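Signal recognition particle 54 kDa protein (Aeropyrum pernix, PDB 7EPK) is the SRP54-type protein subunit of the archaeal signal recognition particle, combining a helical bundle, a P-loop GTPase-family domain and a signal-peptide-binding domain. Local coordinates at residues R395-R398 / I399-S403; A25-K28 / D29-E33; D91-K94 / T95-V99; L414-Y417 / K418-T422. All blocks are in the same frame, centred on the assembly; numbering follows the deposited sequence.

Overall arrangement
Along the chain the order is contact 2, contact 3, contact 1 and contact 4, and between them they sample three separate parts of an extended protein. Contact 2 lies on helix 19-36 of the helical bundle, and contact 3 at the entry to strand 97-102 of the GTPase-domain sheet; their centres are about 41 Å apart. Contacts 1 and 4 share the signal peptide binding domain, on the successive helices 393-402 and 409-423, with centres about 19 Å apart. These two are joined directly by packing, Met396 CE lying 3.4 Å from Leu414 CD2. The centre of contact 1 is about 59 Å from that of contact 2, on the opposite side of the chain's centre.

Contact 1: R395-R398 / I399-S403; sequences RMRR and IAIGS
The carbonyl oxygens of Arg395 to Arg398 accept, one after another, from the amides of Ile399 to Gly402, four residues further on. Ile399 N meets Arg395 O at 2.8 Å, Ala400 N meets Met396 O at 3.1 Å, and the last two bonds, Ile401 N to Arg397 O and Gly402 N to Arg398 O, stretch to 3.3 Å. Of the four, the bond of Gly402 is the straightest, with an N-H...O angle of 177°.

Aliphatic carbons also lie against two guanidinium groups. Arg397 starts with CG anti to its backbone N (chi1 178°), then bends at chi2 (67°), which brings its guanidinium across the end of the Ile401 side chain. Ile401 CD1 sits over one face of that group, 3.3 Å from Arg397 NE and 3.6 Å from Arg397 CZ, so a methyl group covers part of a charged plane. Ile399 CG1 lies over a face of the Arg398 guanidinium in a looser version of the same theme, 4.0 Å from Arg398 NH2.

All this takes up most of the short helix 393-402, in the helical signal peptide binding domain; Ser403 is the first residue to leave helical geometry. Ile399 and Met396 face inward, both packing on Val410 of helix 409-423.

Two of the arginines find their charge partner outside the helix. Arg395 NH1 and Arg398 NH2 both form salt bridges with Glu384 OE1, while Arg398 NH1 donates to Ser379 O. One carboxylate oxygen thus ties together two arginines spaced three residues apart, which probably favours its ionised form.

Contact 2: A25-K28 / D29-E33; sequences AFVK and DLQRE
A single backbone oxygen, Ala25 O, takes two donors from the turn that follows it: the amide of Asp29 and the ammonium of Lys28. Asp29 N lies 3.0 Å from Ala25 O, well above the carbonyl plane, as the amide of a helical bond. Lys28 NZ is also 3.0 Å from Ala25 O but comes within that plane, on a lone pair. The lysine manages this because its chain bends twice near its end (chi3 93°, chi4 -70°), folding back on the helix that carries it.

From the same place Lys28 NZ faces Asp29 OD1 at 3.5 Å, a weak bond within a salt bridge. Asp29 OD1 is gripped more firmly by Arg32 NH2 at 2.8 Å. That donor meets the oxygen from above the carboxylate plane, while the oxygen lies at the guanidinium edge, in its plane. The network continues through Arg32 NH1, paired with Glu33 OE2 at 2.6 Å, and through Asp29 OD2, which bridges to Lys11.

Away from the charges, Leu30 CD2 approaches the Phe26 ring obliquely, 4.4 Å from CE2, and both residues pack on Val74. Val27 CG1 touches Gln31 OE1 at 3.9 Å, on the side where Gln31 meets helix 41-57. Through these faces helix 19-36 packs on helices 4-13, 41-57 and 66-81 of the SRP54-type helical bundle.

With cations reaching both of its oxygens, Asp29 is likely to stay ionised; its negative charge would also ease the approach of Lys28 and Arg32, whose charged nitrogens remain 5.8 Å apart (NZ to NH2).

Contact 3: D91-K94 / T95-V99; sequences DPPK and TPWIV
Trp97 begins its contact with the preceding loop at CB, 3.7 Å from Pro92 CB. Its CG comes closer to Pro92 CB, at 3.4 Å. With CG anti to the backbone N (chi1 -167°), one face of the indole is turned to the two prolines, and Pro92 CB settles over its five-membered ring in a CH-pi contact, 3.6 Å from the centroid and 20° off the ring normal. CD2 and CD1 also face Pro92 CB, at 3.6 and 3.8 Å, and CE3 lies 4.0 Å from Pro93 CD. NE1 donates a hydrogen bond to Glu212 OE1, which together with the prolines would restrict the turning of the indole.

At the far end of the six-membered ring, CZ3 and CH2 meet Pro93 CD at 3.7 and 3.8 Å. This carbon makes a second CH-pi contact on the same face, 16° off the normal, so two successive prolines tile one side of the indole.

Trp97 opens strand 97-102 and bonds through its backbone to Glu179 and Val181. The tryptophan covered by two prolines thus marks where the loop after helix 66-81 enters the parallel core of a P-loop GTPase-type sheet, on the strand leading to the probable Walker A loop.

Contact 4: L414-Y417 / K418-T422; sequences LVYY and KNLKT
Lys421 NZ donates a hydrogen bond to Tyr417 OH, one helical turn back, modelled at 2.5 Å, too short to be taken literally at this resolution. The two side chains run side by side in the same direction: Tyr417 CG is anti to its backbone N (chi1 160°), and the lysine, bent at chi2 and chi3, brings its ammonium alongside the phenol oxygen. Tyr417 OH also bonds to Glu389 OE1, so the hydroxyl is held between a cation and an anion, which would polarise it.

A second polar pair closes the stretch. Lys418 O receives both the amide and the hydroxyl of Thr422, with OG1 at 2.9 Å and 44° above the carbonyl plane. Regular i to i+4 bonds join the two halves, such as Lys418 N to Leu414 O at 2.9 Å and Leu420 N to Tyr416 O at 2.7 Å.

These residues form the middle and later turns of helix 409-423, in the all-helical signal peptide binding domain. Its buried side packs on helix 326-337, where both tyrosines touch Ile329.

Packing within the helix centres on Tyr416. Leu420 CD2 sits over the middle of its ring in a CH-pi contact, 3.7 Å from the centroid and 13° off the normal, while the Tyr416 hydroxyl bonds to Ala362 O and Gln332 NE2. Val415 CG1 and Asn419 ND2 lie next to each other, 4.0 Å apart.

Contact 1: R395-R398 / I399-S403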
loop_
_atom_site.group_PDB
_atom_site.type_symbol
_atom_site.label_atom_id
_atom_site.label_comp_id
_atom_site.label_asym_id
_atom_site.label_seq_id
_atom_site.Cartn_x
_atom_site.Cartn_y
_atom_site.Cartn_z
ATOM N N ARG A 395 -9.876 -23.277 -39.573
ATOM C CA ARG A 395 -9.911 -22.286 -38.464
ATOM C C ARG A 395 -9.753 -23.041 -37.144
ATOM O O ARG A 395 -8.832 -22.705 -36.379
ATOM C CB ARG A 395 -11.204 -21.470 -38.520
ATOM C CG ARG A 395 -11.262 -20.545 -39.727
ATOM C CD ARG A 395 -12.611 -19.879 -39.918
ATOM N NE ARG A 395 -12.536 -18.916 -41.010
ATOM C CZ ARG A 395 -12.186 -17.636 -40.895
ATOM N NH1 ARG A 395 -11.908 -17.109 -39.710
ATOM N NH2 ARG A 395 -12.126 -16.878 -41.977
ATOM N N MET A 396 -10.584 -24.063 -36.936
ATOM C CA MET A 396 -10.607 -24.901 -35.708
ATOM C C MET A 396 -9.171 -25.311 -35.385
ATOM O O MET A 396 -8.741 -25.183 -34.210
ATOM C CB MET A 396 -11.474 -26.143 -35.933
ATOM C CG MET A 396 -12.188 -26.623 -34.693
ATOM S SD MET A 396 -13.686 -27.585 -35.073
ATOM C CE MET A 396 -14.817 -26.284 -35.550
ATOM N N ARG A 397 -8.459 -25.750 -36.425
ATOM C CA ARG A 397 -7.031 -26.152 -36.378
ATOM C C ARG A 397 -6.182 -24.940 -35.961
ATOM O O ARG A 397 -5.502 -25.052 -34.935
ATOM C CB ARG A 397 -6.623 -26.763 -37.725
ATOM C CG ARG A 397 -5.160 -27.176 -37.820
ATOM C CD ARG A 397 -4.767 -28.338 -36.921
ATOM N NE ARG A 397 -3.315 -28.463 -36.794
ATOM C CZ ARG A 397 -2.677 -29.436 -36.145
ATOM N NH1 ARG A 397 -3.352 -30.406 -35.545
ATOM N NH2 ARG A 397 -1.355 -29.434 -36.105
ATOM N N ARG A 398 -6.234 -23.822 -36.697
ATOM C CA ARG A 398 -5.401 -22.615 -36.399
ATOM C C ARG A 398 -5.607 -22.221 -34.935
ATOM O O ARG A 398 -4.604 -21.862 -34.282
ATOM C CB ARG A 398 -5.722 -21.409 -37.295
ATOM C CG ARG A 398 -4.882 -20.162 -37.009
ATOM C CD ARG A 398 -5.330 -18.875 -37.713
ATOM N NE ARG A 398 -6.758 -18.576 -37.556
ATOM C CZ ARG A 398 -7.329 -18.075 -36.461
ATOM N NH1 ARG A 398 -6.605 -17.792 -35.393
ATOM N NH2 ARG A 398 -8.632 -17.870 -36.429
ATOM N N ILE A 399 -6.851 -22.307 -34.453
ATOM C CA ILE A 399 -7.261 -21.875 -33.085
ATOM C C ILE A 399 -6.534 -22.765 -32.066
ATOM O O ILE A 399 -5.875 -22.216 -31.156
ATOM C CB ILE A 399 -8.801 -21.881 -32.959
ATOM C CG1 ILE A 399 -9.429 -20.789 -33.832
ATOM C CG2 ILE A 399 -9.252 -21.754 -31.513
ATOM C CD1 ILE A 399 -10.923 -20.902 -33.985
ATOM N N ALA A 400 -6.580 -24.084 -32.261
ATOM C CA ALA A 400 -5.923 -25.100 -31.399
ATOM C C ALA A 400 -4.426 -24.801 -31.189
ATOM O O ALA A 400 -3.952 -24.965 -30.041
ATOM C CB ALA A 400 -6.116 -26.470 -32.003
ATOM N N ILE A 401 -3.708 -24.406 -32.252
ATOM C CA ILE A 401 -2.232 -24.135 -32.253
ATOM C C ILE A 401 -1.950 -22.912 -31.380
ATOM O O ILE A 401 -1.168 -23.044 -30.430
ATOM C CB ILE A 401 -1.678 -23.931 -33.684
ATOM C CG1 ILE A 401 -1.306 -25.256 -34.365
ATOM C CG2 ILE A 401 -0.492 -22.963 -33.688
ATOM C CD1 ILE A 401 -2.464 -26.214 -34.598
ATOM N N GLY A 402 -2.566 -21.776 -31.717
ATOM C CA GLY A 402 -2.353 -20.484 -31.050
ATOM C C GLY A 402 -2.534 -20.597 -29.547
ATOM O O GLY A 402 -1.843 -19.838 -28.818
ATOM N N SER A 403 -3.410 -21.497 -29.078
ATOM C CA SER A 403 -3.817 -21.576 -27.651
ATOM C C SER A 403 -3.457 -22.920 -27.000
ATOM O O SER A 403 -3.986 -23.179 -25.916
ATOM C CB SER A 403 -5.274 -21.314 -27.537
ATOM O OG SER A 403 -5.992 -22.391 -28.103
#

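Contact 2: A25-K28 / D29-E33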
loop_
_atom_site.group_PDB
_atom_site.type_symbol
_atom_site.label_atom_id
_atom_site.label_comp_id
_atom_site.label_asym_id
_atom_site.label_seq_id
_atom_site.Cartn_x
_atom_site.Cartn_y
_atom_site.Cartn_z
ATOM N N ALA A 25 -22.485 11.122 11.956
ATOM C CA ALA A 25 -21.937 10.822 13.300
ATOM C C ALA A 25 -20.552 10.188 13.158
ATOM O O ALA A 25 -19.721 10.308 14.082
ATOM C CB ALA A 25 -22.875 9.904 14.059
ATOM N N PHE A 26 -20.367 9.436 12.085
ATOM C CA PHE A 26 -19.117 8.692 11.841
ATOM C C PHE A 26 -18.102 9.723 11.373
ATOM O O PHE A 26 -17.032 9.736 11.963
ATOM C CB PHE A 26 -19.299 7.554 10.839
ATOM C CG PHE A 26 -17.986 6.959 10.432
ATOM C CD1 PHE A 26 -17.406 5.963 11.202
ATOM C CD2 PHE A 26 -17.303 7.432 9.322
ATOM C CE1 PHE A 26 -16.177 5.425 10.848
ATOM C CE2 PHE A 26 -16.081 6.885 8.965
ATOM C CZ PHE A 26 -15.516 5.885 9.727
ATOM N N VAL A 27 -18.466 10.589 10.419
ATOM C CA VAL A 27 -17.583 11.690 9.945
ATOM C C VAL A 27 -17.197 12.549 11.157
ATOM O O VAL A 27 -15.991 12.817 11.332
ATOM C CB VAL A 27 -18.237 12.499 8.814
ATOM C CG1 VAL A 27 -17.586 13.860 8.616
ATOM C CG2 VAL A 27 -18.223 11.718 7.501
ATOM N N LYS A 28 -18.170 12.897 12.002
ATOM C CA LYS A 28 -17.948 13.673 13.250
ATOM C C LYS A 28 -16.893 12.954 14.106
ATOM O O LYS A 28 -15.913 13.594 14.430
ATOM C CB LYS A 28 -19.280 13.884 13.982
ATOM C CG LYS A 28 -19.194 14.595 15.328
ATOM C CD LYS A 28 -20.426 14.404 16.206
ATOM C CE LYS A 28 -20.331 13.240 17.184
ATOM N NZ LYS A 28 -20.362 11.901 16.537
ATOM N N ASP A 29 -17.091 11.675 14.447
ATOM C CA ASP A 29 -16.172 10.869 15.305
ATOM C C ASP A 29 -14.773 10.897 14.688
ATOM O O ASP A 29 -13.844 11.318 15.379
ATOM C CB ASP A 29 -16.602 9.404 15.457
ATOM C CG ASP A 29 -17.534 9.102 16.620
ATOM O OD1 ASP A 29 -17.634 9.957 17.533
ATOM O OD2 ASP A 29 -18.150 8.003 16.612
ATOM N N LEU A 30 -14.658 10.463 13.431
ATOM C CA LEU A 30 -13.404 10.424 12.636
ATOM C C LEU A 30 -12.679 11.772 12.753
ATOM O O LEU A 30 -11.470 11.768 13.006
ATOM C CB LEU A 30 -13.763 10.132 11.176
ATOM C CG LEU A 30 -12.589 9.881 10.241
ATOM C CD1 LEU A 30 -11.991 8.508 10.504
ATOM C CD2 LEU A 30 -13.033 10.015 8.796
ATOM N N GLN A 31 -13.386 12.886 12.551
ATOM C CA GLN A 31 -12.784 14.245 12.541
ATOM C C GLN A 31 -12.183 14.498 13.928
ATOM O O GLN A 31 -11.000 14.866 14.005
ATOM C CB GLN A 31 -13.815 15.312 12.180
ATOM C CG GLN A 31 -14.122 15.443 10.696
ATOM C CD GLN A 31 -15.116 16.550 10.404
ATOM O OE1 GLN A 31 -15.294 16.992 9.265
ATOM N NE2 GLN A 31 -15.789 17.020 11.437
ATOM N N ARG A 32 -12.963 14.258 14.979
ATOM C CA ARG A 32 -12.515 14.414 16.382
ATOM C C ARG A 32 -11.273 13.543 16.584
ATOM O O ARG A 32 -10.327 13.997 17.243
ATOM C CB ARG A 32 -13.628 14.034 17.363
ATOM C CG ARG A 32 -13.199 14.041 18.824
ATOM C CD ARG A 32 -14.335 13.738 19.778
ATOM N NE ARG A 32 -15.054 12.551 19.350
ATOM C CZ ARG A 32 -14.576 11.311 19.401
ATOM N NH1 ARG A 32 -13.366 11.078 19.885
ATOM N NH2 ARG A 32 -15.312 10.300 18.966
ATOM N N GLU A 33 -11.272 12.340 16.017
ATOM C CA GLU A 33 -10.216 11.332 16.268
ATOM C C GLU A 33 -8.925 11.809 15.599
ATOM O O GLU A 33 -7.863 11.648 16.228
ATOM C CB GLU A 33 -10.627 9.941 15.778
ATOM C CG GLU A 33 -10.443 8.856 16.820
ATOM C CD GLU A 33 -11.179 9.165 18.101
ATOM O OE1 GLU A 33 -10.671 8.852 19.182
ATOM O OE2 GLU A 33 -12.242 9.771 18.003
#

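Contact 3: D91-K94 / T95-V99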
loop_
_atom_site.group_PDB
_atom_site.type_symbol
_atom_site.label_atom_id
_atom_site.label_comp_id
_atom_site.label_asym_id
_atom_site.label_seq_id
_atom_site.Cartn_x
_atom_site.Cartn_y
_atom_site.Cartn_z
ATOM N N ASP A 91 13.770 -1.129 -0.596
ATOM C CA ASP A 91 15.140 -1.403 -1.102
ATOM C C ASP A 91 15.608 -0.178 -1.869
ATOM O O ASP A 91 14.819 0.415 -2.586
ATOM C CB ASP A 91 15.197 -2.642 -2.004
ATOM C CG ASP A 91 14.718 -3.925 -1.337
ATOM O OD1 ASP A 91 15.090 -4.150 -0.163
ATOM O OD2 ASP A 91 13.927 -4.668 -1.980
ATOM N N PRO A 92 16.886 0.245 -1.750
ATOM C CA PRO A 92 17.421 1.342 -2.543
ATOM C C PRO A 92 17.496 0.913 -3.990
ATOM O O PRO A 92 17.753 -0.247 -4.241
ATOM C CB PRO A 92 18.849 1.535 -2.021
ATOM C CG PRO A 92 19.196 0.176 -1.505
ATOM C CD PRO A 92 17.915 -0.302 -0.858
ATOM N N PRO A 93 17.332 1.831 -4.960
ATOM C CA PRO A 93 17.319 1.459 -6.374
ATOM C C PRO A 93 18.703 1.267 -6.980
ATOM O O PRO A 93 18.725 0.991 -8.138
ATOM C CB PRO A 93 16.737 2.685 -7.071
ATOM C CG PRO A 93 17.215 3.824 -6.178
ATOM C CD PRO A 93 17.167 3.277 -4.757
ATOM N N LYS A 94 19.783 1.477 -6.219
ATOM C CA LYS A 94 21.158 1.487 -6.794
ATOM C C LYS A 94 22.229 1.080 -5.759
ATOM O O LYS A 94 22.050 1.289 -4.522
ATOM C CB LYS A 94 21.435 2.826 -7.489
ATOM C CG LYS A 94 22.794 3.449 -7.229
ATOM C CD LYS A 94 22.772 4.910 -6.855
ATOM C CE LYS A 94 23.713 5.272 -5.720
ATOM N NZ LYS A 94 24.959 5.901 -6.208
ATOM N N THR A 95 23.333 0.584 -6.348
ATOM C CA THR A 95 24.422 -0.284 -5.823
ATOM C C THR A 95 24.861 0.242 -4.469
ATOM O O THR A 95 24.420 -0.370 -3.493
ATOM C CB THR A 95 25.538 -0.432 -6.876
ATOM O OG1 THR A 95 24.949 -0.685 -8.160
ATOM C CG2 THR A 95 26.549 -1.507 -6.523
ATOM N N PRO A 96 25.695 1.330 -4.367
ATOM C CA PRO A 96 26.019 1.968 -3.089
ATOM C C PRO A 96 25.021 3.103 -2.806
ATOM O O PRO A 96 24.868 4.032 -3.636
ATOM C CB PRO A 96 27.442 2.531 -3.258
ATOM C CG PRO A 96 27.602 2.701 -4.757
ATOM C CD PRO A 96 26.410 2.030 -5.444
ATOM N N TRP A 97 24.401 3.037 -1.632
ATOM C CA TRP A 97 23.309 3.957 -1.230
ATOM C C TRP A 97 23.668 4.688 0.064
ATOM O O TRP A 97 23.554 4.050 1.150
ATOM C CB TRP A 97 21.991 3.196 -1.076
ATOM C CG TRP A 97 20.808 4.109 -0.978
ATOM C CD1 TRP A 97 20.057 4.394 0.126
ATOM C CD2 TRP A 97 20.254 4.870 -2.061
ATOM N NE1 TRP A 97 19.038 5.250 -0.211
ATOM C CE2 TRP A 97 19.141 5.562 -1.544
ATOM C CE3 TRP A 97 20.574 5.003 -3.414
ATOM C CZ2 TRP A 97 18.391 6.427 -2.333
ATOM C CZ3 TRP A 97 19.828 5.851 -4.195
ATOM C CH2 TRP A 97 18.757 6.558 -3.655
ATOM N N ILE A 98 24.014 5.982 -0.044
ATOM C CA ILE A 98 24.478 6.782 1.122
ATOM C C ILE A 98 23.288 7.531 1.746
ATOM O O ILE A 98 22.667 8.383 1.066
ATOM C CB ILE A 98 25.648 7.703 0.728
ATOM C CG1 ILE A 98 26.661 7.022 -0.204
ATOM C CG2 ILE A 98 26.339 8.239 1.972
ATOM C CD1 ILE A 98 27.176 5.693 0.291
ATOM N N VAL A 99 23.013 7.256 3.022
ATOM C CA VAL A 99 21.871 7.837 3.782
ATOM C C VAL A 99 22.381 8.815 4.838
ATOM O O VAL A 99 22.950 8.343 5.836
ATOM C CB VAL A 99 21.063 6.736 4.479
ATOM C CG1 VAL A 99 19.852 7.317 5.165
ATOM C CG2 VAL A 99 20.659 5.641 3.512
#

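Contact 4: L414-Y417 / K418-T422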
loop_
_atom_site.group_PDB
_atom_site.type_symbol
_atom_site.label_atom_id
_atom_site.label_comp_id
_atom_site.label_asym_id
_atom_site.label_seq_id
_atom_site.Cartn_x
_atom_site.Cartn_y
_atom_site.Cartn_z
ATOM N N LEU A 414 -17.527 -24.810 -28.774
ATOM C CA LEU A 414 -18.437 -24.518 -29.899
ATOM C C LEU A 414 -19.802 -25.149 -29.608
ATOM O O LEU A 414 -20.816 -24.402 -29.631
ATOM C CB LEU A 414 -17.784 -24.993 -31.196
ATOM C CG LEU A 414 -17.151 -23.868 -32.018
ATOM C CD1 LEU A 414 -16.236 -22.986 -31.183
ATOM C CD2 LEU A 414 -16.400 -24.421 -33.213
ATOM N N VAL A 415 -19.831 -26.434 -29.242
ATOM C CA VAL A 415 -21.094 -27.157 -28.896
ATOM C C VAL A 415 -21.751 -26.419 -27.727
ATOM O O VAL A 415 -22.976 -26.175 -27.812
ATOM C CB VAL A 415 -20.860 -28.649 -28.576
ATOM C CG1 VAL A 415 -22.125 -29.350 -28.092
ATOM C CG2 VAL A 415 -20.291 -29.387 -29.774
ATOM N N TYR A 416 -20.956 -26.072 -26.705
ATOM C CA TYR A 416 -21.396 -25.389 -25.456
ATOM C C TYR A 416 -22.161 -24.135 -25.854
ATOM O O TYR A 416 -23.355 -23.981 -25.491
ATOM C CB TYR A 416 -20.209 -25.039 -24.553
ATOM C CG TYR A 416 -20.576 -24.355 -23.261
ATOM C CD1 TYR A 416 -20.966 -25.089 -22.152
ATOM C CD2 TYR A 416 -20.530 -22.973 -23.142
ATOM C CE1 TYR A 416 -21.308 -24.470 -20.961
ATOM C CE2 TYR A 416 -20.870 -22.341 -21.960
ATOM C CZ TYR A 416 -21.252 -23.095 -20.864
ATOM O OH TYR A 416 -21.586 -22.495 -19.691
ATOM N N TYR A 417 -21.493 -23.297 -26.641
ATOM C CA TYR A 417 -22.091 -22.097 -27.268
ATOM C C TYR A 417 -23.427 -22.521 -27.895
ATOM O O TYR A 417 -24.464 -22.061 -27.402
ATOM C CB TYR A 417 -21.059 -21.446 -28.192
ATOM C CG TYR A 417 -21.630 -20.517 -29.230
ATOM C CD1 TYR A 417 -21.957 -19.206 -28.937
ATOM C CD2 TYR A 417 -21.864 -20.968 -30.515
ATOM C CE1 TYR A 417 -22.498 -18.370 -29.903
ATOM C CE2 TYR A 417 -22.399 -20.147 -31.491
ATOM C CZ TYR A 417 -22.712 -18.842 -31.188
ATOM O OH TYR A 417 -23.195 -18.061 -32.193
ATOM N N LYS A 418 -23.419 -23.424 -28.886
ATOM C CA LYS A 418 -24.651 -23.841 -29.625
ATOM C C LYS A 418 -25.675 -24.396 -28.632
ATOM O O LYS A 418 -26.853 -24.008 -28.720
ATOM C CB LYS A 418 -24.374 -24.902 -30.696
ATOM C CG LYS A 418 -23.458 -24.479 -31.842
ATOM C CD LYS A 418 -22.825 -25.672 -32.558
ATOM C CE LYS A 418 -21.685 -25.331 -33.498
ATOM N NZ LYS A 418 -20.975 -26.556 -33.938
ATOM N N ASN A 419 -25.235 -25.268 -27.724
ATOM C CA ASN A 419 -26.140 -26.017 -26.816
ATOM C C ASN A 419 -26.841 -25.009 -25.897
ATOM O O ASN A 419 -28.074 -25.102 -25.762
ATOM C CB ASN A 419 -25.412 -27.140 -26.068
ATOM C CG ASN A 419 -26.259 -28.387 -25.928
ATOM O OD1 ASN A 419 -27.278 -28.377 -25.239
ATOM N ND2 ASN A 419 -25.849 -29.461 -26.583
ATOM N N LEU A 420 -26.098 -24.063 -25.314
ATOM C CA LEU A 420 -26.691 -22.985 -24.483
ATOM C C LEU A 420 -27.713 -22.253 -25.343
ATOM O O LEU A 420 -28.864 -22.141 -24.903
ATOM C CB LEU A 420 -25.613 -22.030 -23.958
ATOM C CG LEU A 420 -25.094 -22.314 -22.546
ATOM C CD1 LEU A 420 -26.163 -22.007 -21.502
ATOM C CD2 LEU A 420 -24.610 -23.758 -22.400
ATOM N N LYS A 421 -27.312 -21.845 -26.551
ATOM C CA LYS A 421 -28.103 -20.951 -27.447
ATOM C C LYS A 421 -29.451 -21.580 -27.828
ATOM O O LYS A 421 -30.445 -20.817 -27.931
ATOM C CB LYS A 421 -27.336 -20.620 -28.726
ATOM C CG LYS A 421 -28.100 -19.681 -29.635
ATOM C CD LYS A 421 -27.248 -18.593 -30.184
ATOM C CE LYS A 421 -26.186 -19.113 -31.123
ATOM N NZ LYS A 421 -25.732 -18.030 -32.024
ATOM N N THR A 422 -29.464 -22.900 -28.062
ATOM C CA THR A 422 -30.673 -23.714 -28.373
ATOM C C THR A 422 -31.678 -23.571 -27.228
ATOM O O THR A 422 -32.773 -23.058 -27.481
ATOM C CB THR A 422 -30.340 -25.198 -28.596
ATOM O OG1 THR A 422 -29.302 -25.366 -29.566
ATOM C CG2 THR A 422 -31.550 -25.982 -29.051
#